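Local coordinates for protein COG0778: Nitroreductase (Streptococcus pneumoniae, PDB 2B67) that probably catalyses FMN-dependent, NAD(P)H-driven reduction reactions as a member of the nitroreductase family, binding flavin mononucleotide in pockets lined by several parts of the chain, at residues 4-7 with 8-12; 117-120 with 121-124; 123-126 with 127-131; 163-167 with 168-172. All blocks are in the same frame, centred on the assembly; numbering follows the deposited sequence.

Contact 1: 4-7 with 8-12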
# COMPACT_ATOMS: atom_id res chain seq x y z
N MSE A 4 -4.36 -10.42 17.43
CA MSE A 4 -3.82 -10.19 18.80
C MSE A 4 -3.10 -8.83 18.94
O MSE A 4 -3.75 -7.82 19.23
CB MSE A 4 -2.95 -11.37 19.27
CG MSE A 4 -1.90 -11.88 18.25
SE MSE A 4 -2.00 -13.81 17.96
CE MSE A 4 -0.11 -14.16 17.49
N LYS A 5 -1.78 -8.80 18.72
CA LYS A 5 -0.97 -7.60 18.96
C LYS A 5 -0.91 -6.67 17.75
O LYS A 5 -0.74 -5.46 17.90
CB LYS A 5 0.46 -7.96 19.41
CG LYS A 5 1.05 -6.98 20.42
CD LYS A 5 2.42 -7.43 20.95
CE LYS A 5 2.32 -8.52 22.02
NZ LYS A 5 3.65 -8.81 22.66
N PHE A 6 -1.05 -7.24 16.55
CA PHE A 6 -1.12 -6.42 15.35
C PHE A 6 -2.47 -5.68 15.26
O PHE A 6 -2.52 -4.54 14.84
CB PHE A 6 -0.82 -7.24 14.08
CG PHE A 6 -0.83 -6.44 12.81
CD1 PHE A 6 0.10 -5.43 12.59
CD2 PHE A 6 -1.77 -6.71 11.83
CE1 PHE A 6 0.08 -4.71 11.41
CE2 PHE A 6 -1.81 -5.99 10.65
CZ PHE A 6 -0.89 -4.97 10.44
N LEU A 7 -3.54 -6.33 15.69
CA LEU A 7 -4.84 -5.69 15.82
C LEU A 7 -4.74 -4.46 16.73
O LEU A 7 -5.33 -3.41 16.44
CB LEU A 7 -5.87 -6.68 16.38
CG LEU A 7 -7.27 -6.16 16.74
CD1 LEU A 7 -7.95 -5.38 15.59
CD2 LEU A 7 -8.15 -7.34 17.18
N GLU A 8 -4.00 -4.60 17.83
CA GLU A 8 -3.79 -3.52 18.80
C GLU A 8 -3.05 -2.32 18.16
O GLU A 8 -3.43 -1.17 18.39
CB GLU A 8 -3.04 -4.04 20.03
CG GLU A 8 -3.14 -3.13 21.26
CD GLU A 8 -2.01 -3.34 22.29
OE1 GLU A 8 -1.87 -2.44 23.18
OE2 GLU A 8 -1.29 -4.38 22.22
N LEU A 9 -2.01 -2.61 17.35
CA LEU A 9 -1.32 -1.56 16.59
C LEU A 9 -2.30 -0.80 15.69
O LEU A 9 -2.32 0.43 15.67
CB LEU A 9 -0.22 -2.17 15.70
CG LEU A 9 1.17 -1.54 15.64
CD1 LEU A 9 1.91 -1.88 14.35
CD2 LEU A 9 1.16 -0.05 15.88
N ASN A 10 -3.10 -1.54 14.95
CA ASN A 10 -4.04 -0.97 14.00
C ASN A 10 -5.10 -0.11 14.65
O ASN A 10 -5.47 0.92 14.12
CB ASN A 10 -4.70 -2.07 13.17
CG ASN A 10 -4.02 -2.26 11.82
OD1 ASN A 10 -4.31 -1.57 10.83
ND2 ASN A 10 -3.08 -3.16 11.79
N LYS A 11 -5.55 -0.53 15.82
CA LYS A 11 -6.59 0.22 16.53
C LYS A 11 -6.04 1.54 17.08
O LYS A 11 -6.80 2.47 17.32
CB LYS A 11 -7.23 -0.62 17.64
CG LYS A 11 -8.37 -1.52 17.16
CD LYS A 11 -9.32 -1.83 18.33
CE LYS A 11 -9.69 -3.30 18.44
NZ LYS A 11 -9.50 -3.77 19.85
N LYS A 12 -4.73 1.65 17.22
CA LYS A 12 -4.20 2.95 17.59
C LYS A 12 -3.69 3.85 16.47
O LYS A 12 -3.30 4.97 16.76
CB LYS A 12 -3.23 2.87 18.76
CG LYS A 12 -2.10 1.96 18.59
CD LYS A 12 -1.71 1.44 19.99
CE LYS A 12 -0.22 1.32 20.11
NZ LYS A 12 0.08 0.23 21.05

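Contact 2: 117-120 with 121-124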
# COMPACT_ATOMS: atom_id res chain seq x y z
N ALA A 117 14.33 -4.69 -19.29
CA ALA A 117 13.78 -5.05 -20.60
C ALA A 117 12.28 -5.30 -20.46
O ALA A 117 11.49 -4.87 -21.31
CB ALA A 117 14.51 -6.28 -21.22
N GLU A 118 11.90 -5.94 -19.36
CA GLU A 118 10.48 -6.08 -18.98
C GLU A 118 9.75 -4.78 -18.79
O GLU A 118 8.63 -4.63 -19.26
CB GLU A 118 10.35 -6.84 -17.68
CG GLU A 118 10.07 -8.26 -17.88
CD GLU A 118 10.64 -9.09 -16.77
OE1 GLU A 118 10.12 -8.98 -15.64
OE2 GLU A 118 11.61 -9.83 -17.04
N PHE A 119 10.37 -3.85 -18.06
CA PHE A 119 9.79 -2.54 -17.76
C PHE A 119 9.58 -1.72 -19.03
O PHE A 119 8.61 -0.97 -19.14
CB PHE A 119 10.70 -1.76 -16.81
CG PHE A 119 10.64 -2.21 -15.36
CD1 PHE A 119 11.79 -2.13 -14.57
CD2 PHE A 119 9.46 -2.67 -14.79
CE1 PHE A 119 11.77 -2.50 -13.21
CE2 PHE A 119 9.41 -3.08 -13.44
CZ PHE A 119 10.58 -2.99 -12.63
N ALA A 120 10.51 -1.85 -19.97
CA ALA A 120 10.41 -1.16 -21.25
C ALA A 120 9.12 -1.47 -22.01
O ALA A 120 8.67 -0.65 -22.80
CB ALA A 120 11.64 -1.48 -22.13
N ARG A 121 8.54 -2.66 -21.78
CA ARG A 121 7.29 -3.07 -22.45
C ARG A 121 5.99 -2.73 -21.68
O ARG A 121 4.90 -3.09 -22.12
CB ARG A 121 7.31 -4.57 -22.74
CG ARG A 121 7.97 -4.94 -24.05
CD ARG A 121 8.13 -6.46 -24.12
NE ARG A 121 9.36 -6.91 -23.47
CZ ARG A 121 9.57 -8.15 -23.03
NH1 ARG A 121 8.61 -9.08 -23.14
NH2 ARG A 121 10.73 -8.46 -22.48
N TYR A 122 6.12 -2.05 -20.55
CA TYR A 122 4.94 -1.56 -19.81
C TYR A 122 4.25 -0.39 -20.52
O TYR A 122 4.90 0.58 -20.89
CB TYR A 122 5.33 -1.11 -18.39
CG TYR A 122 5.59 -2.22 -17.39
CD1 TYR A 122 6.00 -3.50 -17.82
CD2 TYR A 122 5.43 -2.00 -16.02
CE1 TYR A 122 6.22 -4.50 -16.93
CE2 TYR A 122 5.68 -3.02 -15.10
CZ TYR A 122 6.07 -4.26 -15.56
OH TYR A 122 6.33 -5.30 -14.69
N SER A 123 2.95 -0.46 -20.68
CA SER A 123 2.16 0.71 -21.04
C SER A 123 2.35 1.84 -20.01
O SER A 123 2.89 1.63 -18.91
CB SER A 123 0.68 0.33 -21.11
OG SER A 123 0.07 0.29 -19.82
N GLU A 124 1.94 3.05 -20.37
CA GLU A 124 1.98 4.17 -19.45
C GLU A 124 1.09 3.97 -18.20
O GLU A 124 1.47 4.40 -17.11
CB GLU A 124 1.67 5.49 -20.15
CG GLU A 124 2.94 6.24 -20.51
CD GLU A 124 2.69 7.66 -20.98
OE1 GLU A 124 2.56 7.85 -22.21
OE2 GLU A 124 2.61 8.58 -20.11
O HOH W 1 11.93 -4.68 -24.03
O HOH W 2 7.40 -7.80 -15.49
O HOH W 3 7.68 1.71 -20.14
O HOH W 4 6.45 0.21 -23.91

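Contact 3: 123-126 with 127-131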
# COMPACT_ATOMS: atom_id res chain seq x y z
N SER A 123 2.95 -0.46 -20.68
CA SER A 123 2.16 0.71 -21.04
C SER A 123 2.35 1.84 -20.01
O SER A 123 2.89 1.63 -18.91
CB SER A 123 0.68 0.33 -21.11
OG SER A 123 0.07 0.29 -19.82
N GLU A 124 1.94 3.05 -20.37
CA GLU A 124 1.98 4.17 -19.45
C GLU A 124 1.09 3.97 -18.20
O GLU A 124 1.47 4.40 -17.11
CB GLU A 124 1.67 5.49 -20.15
CG GLU A 124 2.94 6.24 -20.51
CD GLU A 124 2.69 7.66 -20.98
OE1 GLU A 124 2.56 7.85 -22.21
OE2 GLU A 124 2.61 8.58 -20.11
N GLN A 125 -0.05 3.31 -18.38
CA GLN A 125 -0.95 3.02 -17.27
C GLN A 125 -0.32 1.95 -16.39
O GLN A 125 -0.43 2.04 -15.19
CB GLN A 125 -2.34 2.55 -17.74
CG GLN A 125 -3.29 2.23 -16.56
CD GLN A 125 -4.53 1.38 -16.93
OE1 GLN A 125 -5.08 1.52 -18.02
NE2 GLN A 125 -4.97 0.52 -15.99
N GLN A 126 0.32 0.96 -17.00
CA GLN A 126 0.97 -0.12 -16.24
C GLN A 126 2.06 0.43 -15.33
O GLN A 126 2.06 0.11 -14.15
CB GLN A 126 1.53 -1.22 -17.13
CG GLN A 126 0.44 -2.15 -17.69
CD GLN A 126 0.99 -3.22 -18.66
OE1 GLN A 126 2.14 -3.16 -19.07
NE2 GLN A 126 0.16 -4.21 -18.98
N VAL A 127 2.95 1.26 -15.88
CA VAL A 127 3.96 1.98 -15.09
C VAL A 127 3.35 2.81 -13.95
O VAL A 127 3.77 2.70 -12.79
CB VAL A 127 4.89 2.85 -15.96
CG1 VAL A 127 5.83 3.70 -15.09
CG2 VAL A 127 5.76 1.97 -16.83
N SER A 128 2.36 3.64 -14.29
CA SER A 128 1.76 4.55 -13.34
C SER A 128 1.08 3.80 -12.16
O SER A 128 1.17 4.23 -11.00
CB SER A 128 0.75 5.49 -14.03
OG SER A 128 0.34 6.50 -13.13
N ASP A 129 0.36 2.72 -12.48
CA ASP A 129 -0.27 1.81 -11.50
C ASP A 129 0.73 1.09 -10.63
O ASP A 129 0.50 0.91 -9.42
CB ASP A 129 -1.17 0.76 -12.19
CG ASP A 129 -2.48 1.37 -12.79
OD1 ASP A 129 -2.74 2.58 -12.62
OD2 ASP A 129 -3.25 0.62 -13.43
N TYR A 130 1.83 0.68 -11.25
CA TYR A 130 2.91 -0.06 -10.56
C TYR A 130 3.52 0.84 -9.47
O TYR A 130 3.65 0.44 -8.31
CB TYR A 130 3.95 -0.46 -11.60
CG TYR A 130 5.12 -1.28 -11.17
CD1 TYR A 130 5.15 -2.67 -11.40
CD2 TYR A 130 6.23 -0.68 -10.59
CE1 TYR A 130 6.28 -3.44 -11.03
CE2 TYR A 130 7.35 -1.44 -10.20
CZ TYR A 130 7.39 -2.81 -10.45
OH TYR A 130 8.54 -3.54 -10.05
N LEU A 131 3.83 2.07 -9.83
CA LEU A 131 4.43 3.00 -8.88
C LEU A 131 3.43 3.33 -7.76
O LEU A 131 3.78 3.36 -6.57
CB LEU A 131 4.86 4.26 -9.62
CG LEU A 131 6.00 4.13 -10.66
CD1 LEU A 131 6.27 5.52 -11.26
CD2 LEU A 131 7.29 3.56 -10.11

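Contact 4: 163-167 with 168-172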
# COMPACT_ATOMS: atom_id res chain seq x y z
N LYS A 163 4.07 20.89 -8.47
CA LYS A 163 5.08 21.85 -7.98
C LYS A 163 6.02 21.26 -6.94
O LYS A 163 6.97 21.95 -6.49
CB LYS A 163 4.42 23.13 -7.42
CG LYS A 163 3.70 23.98 -8.47
CD LYS A 163 3.03 25.21 -7.85
CE LYS A 163 2.40 26.11 -8.94
NZ LYS A 163 1.53 27.17 -8.31
N VAL A 164 5.75 20.02 -6.53
CA VAL A 164 6.44 19.45 -5.38
C VAL A 164 7.94 19.26 -5.64
O VAL A 164 8.76 19.54 -4.75
CB VAL A 164 5.83 18.09 -4.86
CG1 VAL A 164 6.67 17.57 -3.70
CG2 VAL A 164 4.40 18.28 -4.32
N ASN A 165 8.29 18.80 -6.85
CA ASN A 165 9.71 18.57 -7.18
C ASN A 165 10.49 19.85 -7.08
O ASN A 165 11.59 19.87 -6.55
CB ASN A 165 9.89 18.00 -8.59
CG ASN A 165 9.56 16.53 -8.68
OD1 ASN A 165 10.45 15.66 -8.66
ND2 ASN A 165 8.28 16.23 -8.82
N GLU A 166 9.91 20.92 -7.62
CA GLU A 166 10.51 22.25 -7.62
C GLU A 166 10.70 22.77 -6.19
O GLU A 166 11.81 23.08 -5.78
CB GLU A 166 9.62 23.17 -8.45
CG GLU A 166 9.98 24.63 -8.50
CD GLU A 166 9.21 25.36 -9.59
OE1 GLU A 166 9.89 26.07 -10.39
OE2 GLU A 166 7.95 25.22 -9.67
N VAL A 167 9.61 22.82 -5.42
CA VAL A 167 9.65 23.24 -4.02
C VAL A 167 10.64 22.43 -3.14
O VAL A 167 11.37 23.00 -2.34
CB VAL A 167 8.22 23.21 -3.42
CG1 VAL A 167 8.21 23.47 -1.93
CG2 VAL A 167 7.34 24.25 -4.14
N LEU A 168 10.67 21.11 -3.30
CA LEU A 168 11.53 20.28 -2.48
C LEU A 168 12.91 19.99 -3.08
O LEU A 168 13.71 19.29 -2.46
CB LEU A 168 10.82 18.96 -2.12
CG LEU A 168 9.52 19.08 -1.33
CD1 LEU A 168 9.01 17.73 -0.83
CD2 LEU A 168 9.73 20.00 -0.16
N GLU A 169 13.16 20.52 -4.28
CA GLU A 169 14.44 20.34 -4.98
C GLU A 169 14.79 18.87 -5.18
O GLU A 169 15.86 18.40 -4.78
CB GLU A 169 15.59 21.10 -4.28
CG GLU A 169 15.27 22.56 -4.05
CD GLU A 169 16.36 23.34 -3.30
OE1 GLU A 169 17.30 22.71 -2.71
OE2 GLU A 169 16.26 24.60 -3.30
N ILE A 170 13.87 18.15 -5.82
CA ILE A 170 14.05 16.73 -6.09
C ILE A 170 13.96 16.53 -7.61
O ILE A 170 13.06 17.09 -8.25
CB ILE A 170 12.94 15.89 -5.41
CG1 ILE A 170 12.91 16.10 -3.88
CG2 ILE A 170 13.03 14.44 -5.89
CD1 ILE A 170 14.14 15.49 -3.08
N GLU A 171 14.86 15.73 -8.17
CA GLU A 171 14.85 15.39 -9.60
C GLU A 171 13.50 14.91 -10.15
O GLU A 171 12.81 14.10 -9.50
CB GLU A 171 15.93 14.34 -9.92
CG GLU A 171 17.37 14.85 -9.76
CD GLU A 171 17.73 16.02 -10.71
OE1 GLU A 171 17.16 16.11 -11.83
OE2 GLU A 171 18.59 16.84 -10.32
N ASP A 172 13.15 15.41 -11.34
CA ASP A 172 11.86 15.13 -11.97
C ASP A 172 11.64 13.65 -12.30
O ASP A 172 10.50 13.20 -12.53
CB ASP A 172 11.71 15.94 -13.26
CG ASP A 172 11.44 17.42 -12.99
OD1 ASP A 172 10.95 17.79 -11.90
OD2 ASP A 172 11.72 18.23 -13.90

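Contact 1: 4-7 with 8-12
F6 and N10 meet one turn apart on helix 5-12, the short N-terminal helix of this nitroreductase-family chain, in a helical i to i+4 contact. Backbone bonds define the winding: L9 N donates to K5 O, N10 N to F6 O at 3.1 Å, and K11 N to L7 O at 3.0 Å. A polar amide over an aromatic ring is the second kind of interaction. With CG of F6 anti to the backbone N (chi1 -178°), the ring reaches the following turn, where ND2 of N10 stands above one face, displaced toward the rim. Ring and amide planes are 82° apart, so the amide meets the ring end-on and is not stacked flat. ND2 also makes a weak bond of 3.4 Å to F6 O, while OD1 is bonded to N141 of the second subunit; partners at both ends would restrict rotation of the amide, the ND2 bond only weakly. Apolar contacts are fewer: CD1 of F6 lies 4.4 Å from CD1 of L9, and CD1 of L7 lies 3.9 Å from CE of K11. F6 is buried, packing on L144 of helix 124-148 and on N141 of the second subunit. The charged side is looser, with K12 NZ and E8 OE1 in a long salt bridge of 3.9 Å and K5 beside E8 without contact between their charged atoms. Between F6 and N10 the closest side-chain approach is ND2 to CZ, 3.1 Å.

Contact 2: 117-120 with 121-124
F119 and Y122 form the tight part of this contact, a T-shaped aromatic pair where helix 105-120 gives way to the loop before helix 124-148. The edge of the F119 ring is directed at the face of Y122: ring centroids are 5.4 Å apart, the planes stand at 88°, and CD2 of F119 approaches CE2 of Y122 to 3.8 Å. In both residues CG lies anti to the carbonyl carbon, and the two side chains run side by side, pointing the same way. The backbone adds a CH-pi contact, with CA of F119 4.2 Å from the Y122 ring centroid and 22° off its normal. Two i to i+3 backbone bonds tighten the chain as the helix ends, R121 N to E118 O at 3.2 Å and Y122 N to F119 O at 3.1 Å; both donors stand about 60° out of the carbonyl plane. The other side is loose and wet. Water 2 joins E118 OE1 to Y122 OH, 2.8 Å from the hydroxyl, and water 3 donates to both F119 O and Y122 O. In one of its two conformers the exposed R121 may share a water with A117 O, but the bond to NE is weak and the bridge doubtful. F119 also meets H43 and Y130 edge-to-face, and H43 lines an FMN pocket. The arrangement is thus a helix C-terminus joined by a short loop to the next helix, packed by a T-shaped aromatic pair and bordering a flavin site.

Contact 3: 123-126 with 127-131
A capping box made by S123 and Q126 starts helix 124-148, and the first turns that follow carry the contact from S123 to V127 and from Q125 to D129. OG of the N-cap S123 accepts from Q126 N at 2.9 Å. The return bond runs from S123 N to OE1 of Q126 at 3.2 Å, with the donor well above the plane of that amide carbonyl. V127 N then donates to S123 O at 3.1 Å in an almost straight bond (179°), and S128, D129 and Y130 continue the i to i+4 pattern. Along one side of the helix, Q125 spans a full turn to D129. Its CG is anti to the backbone N (chi1 180°) and the chain beyond is extended, which delivers NE2 to OD2 of D129 at 3.1 Å. The acceptor lies in the amide plane of Q125, whereas NE2 comes to the syn side of OD2, 25° out of the carboxylate plane. OD1 of D129 is taken by S128 OG of the second subunit, and S128 OG by D129 of that subunit in return. Y130 points elsewhere, its OH bonded to H43 ND1 and S45 OG, with the side chain about 6 Å from a bound FMN. Both oxygens of D129 therefore have donors, with R175 of the second subunit in a long, weak ion pair with OD2, which would help offset the closeness of D129 to its counterpart in the second subunit.

Contact 4: 163-167 with 168-172
Positive torsions at E169 (phi 57°, psi 56°) turn the chain back over the last turn of helix 161-168 and bring I170 N to the carbonyl of N165. The result is a Schellman motif, closed by two backbone bonds. I170 N donates to N165 O at 2.9 Å, lying in the carbonyl plane on a lone pair. E169 N donates to E166 O at 3.3 Å, from a position far above that carbonyl plane. Before the reversal, L168 N still makes a regular helical bond of 2.9 Å to V164 O. The side chain of L168 has CG beside its own backbone N (chi1 -61°), and from there its two branches part. CD1 runs alongside V164 and touches CG1 at 3.7 Å, while CD2 turns toward V167, 4.2 Å from CG1. Beyond the motif the chain curls round the flank of N165, where CB of that residue comes within 3.5 Å of OD1 of D172. The apolar side faces the sheet: V164 and I170 pack on F82, L168 on A80 and V53, and I170 on V51. From the second subunit, R204 binds L168 O through NE and E169 O through NH2. The Schellman bonds thus satisfy the backbone N-H groups of E169 and I170 as the helix ends, and the arginine supplies donors to carbonyls that have left the helical pattern. A positive group at this C-terminal end would be expected to interact favourably with the helix dipole.

In the fold
Contacts 2 and 3 are the joined pair: they share S123 and E124, their centres are 9 Å apart, and F119 CZ touches Y130 OH at 3.3 Å. Contact 2 closes helix 105-120 at a watery surface, whereas contacts 1, 3 and 4 are partly buried. Contact 3 opens helix 124-148 at the subunit interface; contact 1, about 39 Å from contact 2 between centres, packs on the far end of that helix 124-148. Contact 4 ends helix 161-168 with aliphatic packing among its own residues, set against F82 of the sheet, where contact 2 pairs two rings of its own. Contacts 1, 3 and 4 touch the second subunit, through an amide, a serine–aspartate exchange and a C-terminal arginine respectively.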